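Local coordinates for protein oxidoreductase (Ralstonia eutropha, PDB 3HJ9) that binds flavin mononucleotide at its dimer interface and is probably an FMN-dependent oxidoreductase of the nitroreductase family, at residues A[27-32]-A[60-65]; A[70-75]-A[169-174]; A[182-187]-A[205-210]. All blocks are in the same frame, centred on the assembly; numbering follows the deposited sequence.

Interaction 1: residues A[27-32]-A[60-65]; sequences RVITLP and LPLKQL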
loop_
_atom_site.group_PDB
_atom_site.type_symbol
_atom_site.label_atom_id
_atom_site.label_comp_id
_atom_site.label_asym_id
_atom_site.label_seq_id
_atom_site.Cartn_x
_atom_site.Cartn_y
_atom_site.Cartn_z
ATOM N N ARG A 27 -21.975 19.455 -9.828
ATOM C CA ARG A 27 -22.252 18.050 -10.143
ATOM C C ARG A 27 -20.994 17.281 -10.591
ATOM O O ARG A 27 -20.804 16.124 -10.208
ATOM C CB ARG A 27 -23.383 17.951 -11.189
ATOM C CG ARG A 27 -23.865 16.544 -11.400
ATOM C CD ARG A 27 -25.192 16.472 -12.131
ATOM N NE ARG A 27 -25.546 15.064 -12.299
ATOM C CZ ARG A 27 -25.021 14.239 -13.221
ATOM N NH1 ARG A 27 -24.111 14.661 -14.119
ATOM N NH2 ARG A 27 -25.420 12.962 -13.257
ATOM N N VAL A 28 -20.151 17.948 -11.385
ATOM C CA VAL A 28 -18.901 17.392 -11.877
ATOM C C VAL A 28 -17.790 18.424 -11.757
ATOM O O VAL A 28 -17.998 19.577 -12.101
ATOM C CB VAL A 28 -19.003 16.983 -13.371
ATOM C CG1 VAL A 28 -17.673 16.443 -13.891
ATOM C CG2 VAL A 28 -20.097 15.971 -13.571
ATOM N N ILE A 29 -16.630 18.016 -11.237
ATOM C CA ILE A 29 -15.435 18.858 -11.240
ATOM C C ILE A 29 -14.456 18.181 -12.221
ATOM O O ILE A 29 -14.073 17.033 -12.000
ATOM C CB ILE A 29 -14.785 19.032 -9.863
ATOM C CG1 ILE A 29 -15.764 19.670 -8.868
ATOM C CG2 ILE A 29 -13.536 19.924 -9.979
ATOM C CD1 ILE A 29 -15.244 19.731 -7.443
ATOM N N THR A 30 -14.137 18.870 -13.327
ATOM C CA THR A 30 -13.176 18.358 -14.310
ATOM C C THR A 30 -11.787 18.704 -13.780
ATOM O O THR A 30 -11.569 19.781 -13.219
ATOM C CB THR A 30 -13.400 18.942 -15.710
ATOM O OG1 THR A 30 -13.454 20.366 -15.617
ATOM C CG2 THR A 30 -14.712 18.423 -16.302
ATOM N N LEU A 31 -10.860 17.781 -13.927
ATOM C CA LEU A 31 -9.500 17.935 -13.435
ATOM C C LEU A 31 -8.543 18.074 -14.623
ATOM O O LEU A 31 -8.745 17.422 -15.654
ATOM C CB LEU A 31 -9.126 16.700 -12.627
ATOM C CG LEU A 31 -9.986 16.380 -11.406
ATOM C CD1 LEU A 31 -9.703 14.984 -10.936
ATOM C CD2 LEU A 31 -9.734 17.411 -10.269
ATOM N N PRO A 32 -7.477 18.893 -14.475
ATOM C CA PRO A 32 -6.518 19.023 -15.581
ATOM C C PRO A 32 -5.673 17.771 -15.738
ATOM O O PRO A 32 -5.573 16.963 -14.790
ATOM C CB PRO A 32 -5.673 20.235 -15.162
ATOM C CG PRO A 32 -5.729 20.218 -13.690
ATOM C CD PRO A 32 -7.121 19.795 -13.362
ATOM N N LEU A 60 -5.967 22.685 -1.597
ATOM C CA LEU A 60 -4.959 22.315 -2.591
ATOM C C LEU A 60 -5.375 23.011 -3.902
ATOM O O LEU A 60 -6.582 23.088 -4.204
ATOM C CB LEU A 60 -4.889 20.798 -2.823
ATOM C CG LEU A 60 -4.176 19.895 -1.812
ATOM C CD1 LEU A 60 -4.695 20.064 -0.431
ATOM C CD2 LEU A 60 -4.285 18.453 -2.240
ATOM N N PRO A 61 -4.400 23.530 -4.681
ATOM C CA PRO A 61 -4.780 24.032 -6.002
ATOM C C PRO A 61 -5.277 22.865 -6.852
ATOM O O PRO A 61 -4.937 21.692 -6.580
ATOM C CB PRO A 61 -3.483 24.630 -6.571
ATOM C CG PRO A 61 -2.386 24.230 -5.648
ATOM C CD PRO A 61 -2.976 23.740 -4.377
ATOM N N LEU A 62 -6.065 23.181 -7.870
ATOM C CA LEU A 62 -6.662 22.161 -8.735
ATOM C C LEU A 62 -5.620 21.209 -9.334
ATOM O O LEU A 62 -5.884 20.010 -9.434
ATOM C CB LEU A 62 -7.511 22.812 -9.837
ATOM C CG LEU A 62 -8.474 21.922 -10.619
ATOM C CD1 LEU A 62 -9.553 21.328 -9.712
ATOM C CD2 LEU A 62 -9.099 22.774 -11.724
ATOM N N LYS A 63 -4.445 21.735 -9.696
ATOM C CA LYS A 63 -3.335 20.914 -10.227
ATOM C C LYS A 63 -2.912 19.829 -9.236
ATOM O O LYS A 63 -2.680 18.693 -9.636
ATOM C CB LYS A 63 -2.109 21.782 -10.585
ATOM C CG LYS A 63 -0.919 21.034 -11.292
ATOM C CD LYS A 63 0.263 21.998 -11.567
ATOM C CE LYS A 63 1.493 21.328 -12.214
ATOM N NZ LYS A 63 2.057 20.198 -11.420
ATOM N N GLN A 64 -2.806 20.192 -7.957
ATOM C CA GLN A 64 -2.421 19.256 -6.919
ATOM C C GLN A 64 -3.530 18.268 -6.620
ATOM O O GLN A 64 -3.242 17.089 -6.459
ATOM C CB GLN A 64 -1.947 19.931 -5.641
ATOM C CG GLN A 64 -0.553 20.533 -5.746
ATOM C CD GLN A 64 -0.010 20.999 -4.399
ATOM O OE1 GLN A 64 -0.763 21.163 -3.429
ATOM N NE2 GLN A 64 1.306 21.238 -4.339
ATOM N N LEU A 65 -4.785 18.726 -6.537
ATOM C CA LEU A 65 -5.900 17.776 -6.339
ATOM C C LEU A 65 -5.894 16.714 -7.452
ATOM O O LEU A 65 -6.034 15.519 -7.192
ATOM C CB LEU A 65 -7.231 18.503 -6.315
ATOM C CG LEU A 65 -8.514 17.705 -6.063
ATOM C CD1 LEU A 65 -8.438 16.907 -4.750
ATOM C CD2 LEU A 65 -9.711 18.694 -6.101
#
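Leu62, in the first turn of helix 62-73, packs against Pro32 and Leu31, which follow strand 28-30, outermost within the chain in the antiparallel sheet of the nitroreductase fold. Leu62 gives up the most surface here, 66 Å², followed by Pro32 with 49 Å² and Leu31 with 44 Å². Leu62 CG lies anti to its own backbone N (chi1 -165°), and both methyl branches reach the other segment. The Pro32 ring meets the branch point and one methyl: CD sits 3.7 Å from Leu62 CG and 3.9 Å from Leu62 CD2, and the two side chains cross at a slant. The CD1 branch of Leu62 turns to Leu31 CD2, 4.0 Å away.

No hydrogen bond joins the segments, so the 232 Å² buried between them is held by apolar packing. Close by, Pro32 O accepts a hydrogen bond from Ser66 OG one turn along the helix. Ile29 pairs through its backbone with Leu114, joining strand 28-30 to strand 113-116. Leu31 also rests on Tyr107 and Leu69, placing its side chain between sheet and helix. The contact lies at the surface, away from the flavin. Earlier, within strand 28-30 itself, Ile29 CG2 lies 4.2 Å from Leu62 CD1.

Interaction 2: residues A[70-75]-A[169-174]; sequences WAAAGV and ENAYLY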
loop_
_atom_site.group_PDB
_atom_site.type_symbol
_atom_site.label_atom_id
_atom_site.label_comp_id
_atom_site.label_asym_id
_atom_site.label_seq_id
_atom_site.Cartn_x
_atom_site.Cartn_y
_atom_site.Cartn_z
ATOM N N TRP A 70 -4.875 11.193 -9.310
ATOM C CA TRP A 70 -4.246 10.340 -10.328
ATOM C C TRP A 70 -3.194 9.383 -9.702
ATOM O O TRP A 70 -3.134 8.194 -10.076
ATOM C CB TRP A 70 -3.643 11.177 -11.444
ATOM C CG TRP A 70 -3.049 10.333 -12.491
ATOM C CD1 TRP A 70 -3.687 9.741 -13.535
ATOM C CD2 TRP A 70 -1.687 9.956 -12.577
ATOM N NE1 TRP A 70 -2.799 8.995 -14.271
ATOM C CE2 TRP A 70 -1.558 9.108 -13.701
ATOM C CE3 TRP A 70 -0.554 10.248 -11.802
ATOM C CZ2 TRP A 70 -0.338 8.559 -14.089
ATOM C CZ3 TRP A 70 0.677 9.703 -12.190
ATOM C CH2 TRP A 70 0.773 8.878 -13.331
ATOM N N ALA A 71 -2.348 9.924 -8.815
ATOM C CA ALA A 71 -1.348 9.137 -8.096
ATOM C C ALA A 71 -2.062 7.980 -7.384
ATOM O O ALA A 71 -1.734 6.806 -7.640
ATOM C CB ALA A 71 -0.529 10.004 -7.098
ATOM N N ALA A 72 -3.119 8.300 -6.634
ATOM C CA ALA A 72 -3.863 7.268 -5.862
ATOM C C ALA A 72 -4.648 6.255 -6.695
ATOM O O ALA A 72 -4.552 5.030 -6.444
ATOM C CB ALA A 72 -4.790 7.923 -4.826
ATOM N N ALA A 73 -5.359 6.728 -7.728
ATOM C CA ALA A 73 -6.338 5.880 -8.447
ATOM C C ALA A 73 -6.385 5.985 -9.965
ATOM O O ALA A 73 -7.260 5.376 -10.567
ATOM C CB ALA A 73 -7.732 6.249 -7.908
ATOM N N GLY A 74 -5.461 6.738 -10.569
ATOM C CA GLY A 74 -5.523 7.088 -11.946
ATOM C C GLY A 74 -5.216 5.989 -12.927
ATOM O O GLY A 74 -4.631 4.962 -12.544
ATOM N N VAL A 75 -5.631 6.223 -14.178
ATOM C CA VAL A 75 -5.312 5.346 -15.307
ATOM C C VAL A 75 -3.903 5.726 -15.775
ATOM O O VAL A 75 -3.630 6.883 -16.028
ATOM C CB VAL A 75 -6.316 5.490 -16.455
ATOM C CG1 VAL A 75 -5.831 4.786 -17.775
ATOM C CG2 VAL A 75 -7.715 4.984 -15.985
ATOM N N GLU A 169 -0.556 4.577 -0.352
ATOM C CA GLU A 169 0.907 4.769 -0.382
ATOM C C GLU A 169 1.333 5.670 -1.547
ATOM O O GLU A 169 2.211 6.518 -1.385
ATOM C CB GLU A 169 1.663 3.435 -0.399
ATOM C CG GLU A 169 3.164 3.556 -0.252
ATOM C CD GLU A 169 3.633 4.173 1.067
ATOM O OE1 GLU A 169 2.793 4.478 1.949
ATOM O OE2 GLU A 169 4.876 4.342 1.222
ATOM N N ASN A 170 0.722 5.477 -2.722
ATOM C CA ASN A 170 0.945 6.382 -3.839
ATOM C C ASN A 170 0.642 7.828 -3.410
ATOM O O ASN A 170 1.384 8.737 -3.765
ATOM C CB ASN A 170 0.062 6.044 -5.049
ATOM C CG ASN A 170 0.494 4.788 -5.777
ATOM O OD1 ASN A 170 1.526 4.193 -5.457
ATOM N ND2 ASN A 170 -0.320 4.360 -6.756
ATOM N N ALA A 171 -0.448 8.019 -2.667
ATOM C CA ALA A 171 -0.868 9.373 -2.182
ATOM C C ALA A 171 0.148 9.969 -1.210
ATOM O O ALA A 171 0.455 11.182 -1.273
ATOM C CB ALA A 171 -2.294 9.328 -1.542
ATOM N N TYR A 172 0.617 9.146 -0.267
ATOM C CA TYR A 172 1.707 9.546 0.657
ATOM C C TYR A 172 2.952 10.058 -0.046
ATOM O O TYR A 172 3.476 11.120 0.297
ATOM C CB TYR A 172 2.149 8.383 1.543
ATOM C CG TYR A 172 1.551 8.270 2.914
ATOM C CD1 TYR A 172 1.845 9.205 3.905
ATOM C CD2 TYR A 172 0.779 7.151 3.271
ATOM C CE1 TYR A 172 1.329 9.043 5.245
ATOM C CE2 TYR A 172 0.292 6.987 4.585
ATOM C CZ TYR A 172 0.556 7.911 5.550
ATOM O OH TYR A 172 0.059 7.691 6.813
ATOM N N LEU A 173 3.410 9.270 -1.018
ATOM C CA LEU A 173 4.590 9.577 -1.822
ATOM C C LEU A 173 4.373 10.852 -2.652
ATOM O O LEU A 173 5.269 11.725 -2.695
ATOM C CB LEU A 173 5.022 8.368 -2.696
ATOM C CG LEU A 173 5.536 7.144 -1.904
ATOM C CD1 LEU A 173 5.704 5.904 -2.790
ATOM C CD2 LEU A 173 6.836 7.453 -1.117
ATOM N N TYR A 174 3.178 10.995 -3.243
ATOM C CA TYR A 174 2.836 12.240 -3.951
ATOM C C TYR A 174 2.912 13.433 -2.972
ATOM O O TYR A 174 3.550 14.451 -3.279
ATOM C CB TYR A 174 1.485 12.177 -4.698
ATOM C CG TYR A 174 1.212 13.492 -5.310
ATOM C CD1 TYR A 174 1.822 13.866 -6.512
ATOM C CD2 TYR A 174 0.453 14.445 -4.625
ATOM C CE1 TYR A 174 1.631 15.158 -7.038
ATOM C CE2 TYR A 174 0.263 15.737 -5.142
ATOM C CZ TYR A 174 0.836 16.077 -6.344
ATOM O OH TYR A 174 0.643 17.357 -6.809
#
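Two helices of the nitroreductase fold, 62-73 and the long 156-177, meet here through alanines in the buried interior, beside the subunit interface. Small side chains let the backbones come close: the CA atoms of Ala72 and Ala171 are 5.2 Å apart, and Ala72 CB lies 4.4 Å from Ala171 CB. Ala71 loses the most surface, 67 Å². Its CB points at the long helix and rests 3.8 Å from Tyr174 CB, approaching the Tyr174 ring obliquely. Tyr174 CG is anti to the backbone N (chi1 177°); the side chain touches Leu68 and Gln64, and its OH hydrogen-bonds Glu67 OE1.

A single hydrogen bond crosses the contact: Asn170 ND2 donates a hydrogen bond to Ala71 O at 3.0 Å. The bond is bent, with an N-H...O angle of 140°, and the donor is tilted 31° from the carbonyl plane. Asn170 CB also lies against this oxygen, at 3.2 Å from Ala71 O. Thr84 OG1 also bonds Ala71 O and Trp70 O. The chemistry therefore implies one polar link beside the alanine packing: for the buried carboxamide nitrogen of Asn170, Ala71 O is the main partner, and Thr84 O and Glu169 OE2 of the second subunit probably share, weakly, what hydrogen-bonding capacity remains.

Interaction 3: residues A[182-187]-A[205-210]; sequences AVVRGW and PILSQT. With FMN (flavin mononucleotide), chain C.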
loop_
_atom_site.group_PDB
_atom_site.type_symbol
_atom_site.label_atom_id
_atom_site.label_comp_id
_atom_site.label_asym_id
_atom_site.label_seq_id
_atom_site.Cartn_x
_atom_site.Cartn_y
_atom_site.Cartn_z
ATOM N N ALA A 182 0.121 14.154 4.940
ATOM C CA ALA A 182 -0.868 13.101 4.795
ATOM C C ALA A 182 -0.860 12.160 6.026
ATOM O O ALA A 182 0.169 12.045 6.704
ATOM C CB ALA A 182 -0.615 12.284 3.478
ATOM N N VAL A 183 -2.004 11.525 6.322
ATOM C CA VAL A 183 -2.069 10.465 7.368
ATOM C C VAL A 183 -3.197 9.519 6.997
ATOM O O VAL A 183 -4.331 9.978 6.770
ATOM C CB VAL A 183 -2.182 11.014 8.799
ATOM C CG1 VAL A 183 -3.455 11.823 8.988
ATOM C CG2 VAL A 183 -2.099 9.856 9.874
ATOM N N VAL A 184 -2.857 8.242 6.767
ATOM C CA VAL A 184 -3.833 7.203 6.498
ATOM C C VAL A 184 -4.483 6.858 7.863
ATOM O O VAL A 184 -3.819 6.899 8.925
ATOM C CB VAL A 184 -3.209 5.950 5.780
ATOM C CG1 VAL A 184 -2.221 5.182 6.693
ATOM C CG2 VAL A 184 -4.343 5.043 5.285
ATOM N N ARG A 185 -5.793 6.615 7.851
ATOM C CA ARG A 185 -6.567 6.326 9.070
ATOM C C ARG A 185 -7.459 5.130 8.811
ATOM O O ARG A 185 -8.241 5.125 7.842
ATOM C CB ARG A 185 -7.378 7.532 9.513
ATOM C CG ARG A 185 -6.583 8.833 9.475
ATOM C CD ARG A 185 -7.475 10.034 9.473
ATOM N NE ARG A 185 -8.133 10.275 10.736
ATOM C CZ ARG A 185 -9.013 11.257 10.940
ATOM N NH1 ARG A 185 -9.344 12.097 9.962
ATOM N NH2 ARG A 185 -9.563 11.420 12.126
ATOM N N GLY A 186 -7.306 4.126 9.657
ATOM C CA GLY A 186 -8.026 2.861 9.599
ATOM C C GLY A 186 -9.034 2.705 10.694
ATOM O O GLY A 186 -9.822 1.781 10.647
ATOM N N TRP A 187 -8.967 3.558 11.716
ATOM C CA TRP A 187 -9.970 3.593 12.759
ATOM C C TRP A 187 -11.195 4.298 12.200
ATOM O O TRP A 187 -11.363 5.519 12.376
ATOM C CB TRP A 187 -9.458 4.292 14.011
ATOM C CG TRP A 187 -8.714 3.376 14.887
ATOM C CD1 TRP A 187 -7.390 3.078 14.847
ATOM C CD2 TRP A 187 -9.275 2.625 15.958
ATOM N NE1 TRP A 187 -7.078 2.206 15.869
ATOM C CE2 TRP A 187 -8.218 1.911 16.567
ATOM C CE3 TRP A 187 -10.566 2.516 16.490
ATOM C CZ2 TRP A 187 -8.417 1.067 17.649
ATOM C CZ3 TRP A 187 -10.771 1.666 17.596
ATOM C CH2 TRP A 187 -9.701 0.972 18.167
ATOM N N PRO A 205 -16.376 1.462 3.461
ATOM C CA PRO A 205 -15.161 2.254 3.681
ATOM C C PRO A 205 -14.105 1.398 4.382
ATOM O O PRO A 205 -14.454 0.724 5.353
ATOM C CB PRO A 205 -15.612 3.394 4.623
ATOM C CG PRO A 205 -17.086 3.329 4.702
ATOM C CD PRO A 205 -17.553 2.008 4.176
ATOM N N ILE A 206 -12.872 1.394 3.869
ATOM C CA ILE A 206 -11.765 0.582 4.406
ATOM C C ILE A 206 -10.721 1.440 5.127
ATOM O O ILE A 206 -10.244 1.075 6.171
ATOM C CB ILE A 206 -11.026 -0.234 3.258
ATOM C CG1 ILE A 206 -11.988 -1.166 2.532
ATOM C CG2 ILE A 206 -9.964 -1.161 3.838
ATOM C CD1 ILE A 206 -12.776 -2.149 3.516
ATOM N N LEU A 207 -10.299 2.519 4.483
ATOM C CA LEU A 207 -9.343 3.479 5.023
ATOM C C LEU A 207 -9.719 4.868 4.574
ATOM O O LEU A 207 -10.366 5.031 3.534
ATOM C CB LEU A 207 -7.935 3.220 4.451
ATOM C CG LEU A 207 -7.197 1.925 4.702
ATOM C CD1 LEU A 207 -5.938 1.871 3.782
ATOM C CD2 LEU A 207 -6.836 1.766 6.198
ATOM N N SER A 208 -9.358 5.861 5.374
ATOM C CA SER A 208 -9.444 7.250 4.938
ATOM C C SER A 208 -8.011 7.832 4.981
ATOM O O SER A 208 -7.070 7.199 5.507
ATOM C CB SER A 208 -10.423 8.070 5.768
ATOM O OG SER A 208 -9.974 8.107 7.088
ATOM N N GLN A 209 -7.833 9.004 4.382
ATOM C CA GLN A 209 -6.523 9.680 4.417
ATOM C C GLN A 209 -6.711 11.173 4.388
ATOM O O GLN A 209 -7.301 11.720 3.434
ATOM C CB GLN A 209 -5.674 9.210 3.260
ATOM C CG GLN A 209 -4.170 9.560 3.309
ATOM C CD GLN A 209 -3.432 8.922 2.113
ATOM O OE1 GLN A 209 -4.066 8.648 1.083
ATOM N NE2 GLN A 209 -2.119 8.663 2.246
ATOM N N THR A 210 -6.216 11.824 5.438
ATOM C CA THR A 210 -6.395 13.261 5.632
ATOM C C THR A 210 -5.187 13.957 5.033
ATOM O O THR A 210 -4.076 13.613 5.380
ATOM C CB THR A 210 -6.576 13.541 7.097
ATOM O OG1 THR A 210 -7.740 12.826 7.493
ATOM C CG2 THR A 210 -6.754 15.005 7.391
HETATM N N1 FMN C . -2.948 7.154 12.278
HETATM C C2 FMN C . -3.970 7.793 12.955
HETATM O O2 FMN C . -3.767 8.880 13.503
HETATM N N3 FMN C . -5.232 7.207 12.994
HETATM C C4 FMN C . -5.465 5.973 12.399
HETATM O O4 FMN C . -6.608 5.497 12.464
HETATM C C4A FMN C . -4.425 5.322 11.715
HETATM N N5 FMN C . -4.630 4.101 11.101
HETATM C C5A FMN C . -3.624 3.500 10.363
HETATM C C6 FMN C . -3.910 2.291 9.740
HETATM C C7 FMN C . -2.914 1.635 9.001
HETATM C C7M FMN C . -3.230 0.327 8.331
HETATM C C8 FMN C . -1.627 2.180 8.901
HETATM C C8M FMN C . -0.561 1.463 8.130
HETATM C C9 FMN C . -1.332 3.396 9.547
HETATM C C9A FMN C . -2.328 4.074 10.288
HETATM N N10 FMN C . -2.118 5.295 10.932
HETATM C C10 FMN C . -3.154 5.917 11.655
HETATM C "C1'" FMN C . -0.810 6.031 10.840
HETATM C "C2'" FMN C . 0.238 5.540 11.804
HETATM O "O2'" FMN C . -0.075 5.928 13.126
HETATM C "C3'" FMN C . 1.577 6.110 11.355
HETATM O "O3'" FMN C . 1.923 5.476 10.141
HETATM C "C4'" FMN C . 2.629 5.852 12.450
HETATM O "O4'" FMN C . 2.417 6.843 13.450
HETATM C "C5'" FMN C . 4.063 5.902 11.945
HETATM O "O5'" FMN C . 4.292 7.233 11.486
HETATM P P FMN C . 4.808 7.483 9.997
HETATM O O1P FMN C . 5.917 6.548 9.589
HETATM O O2P FMN C . 3.638 7.268 9.055
HETATM O O3P FMN C . 5.308 8.926 9.932
HETATM O O HOH W 1 -10.946 0.276 8.650
#
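This antiparallel strand pair of the nitroreductase fold forms one wall of the FMN site; strands 182-185, outermost within the chain, and 205-210 run 160° apart in direction. Val183-Thr210 and Arg185-Ser208 are hydrogen-bonded pairs, with the non-hydrogen-bonded pair Val184-Gln209 between them. The Arg185-Ser208 pair is tightly closed, Arg185 N to Ser208 O spanning 2.7 Å. Ile206 and Leu207 form a classic beta bulge opposite Phe141.

On the Arg185 face, the guanidinium reaches the next pair on the same face, Val183-Thr210, and NH1 donates to Thr210 OG1 at 3.0 Å. The chain bends at chi3 (72°), while NH2 forms a salt bridge with Asp130, which binds FMN; Thr210 OG1 also bonds Asp138. On the other face, Val184 CG2 meets Leu207 CD1 at 3.9 Å, and its CG1 lies 3.5 Å from FMN C9. Beyond the strand, Gly186 CA packs on Leu207 CD2, and a water donates to both Gly186 O and Ile206 O. Trp187 stacks edge-to-face with Tyr10 and Tyr128. FMN O4 lies in plane at the edge of the Trp187 indole and accepts two backbone bonds, a weak one from Gly186 N and a straighter one from Trp187 N at 3.1 Å.

In the fold
Helix 62-73 carries both interaction 1 and interaction 2, whose centres are 15 Å apart; they touch where Gln64 CG lies 3.6 Å from Tyr174 OH. Interaction 2 passes the chain on to interaction 3, since helix 156-177 leads directly into strand 181-185, and their centres are 14 Å apart. There Tyr172 OH lies 3.0 Å from Val184 N, a probable hydrogen bond, and Ala171 CB packs 3.2 Å from Gln209 OE1. Interaction 3 lines the FMN site, whereas the side chain of Asn170 in interaction 2 is about 10 Å from a bound FMN. Interactions 2 and 3 both touch the second subunit. Interactions 1 and 3 reach the same sheet without touching, their nearest atoms about 8 Å apart.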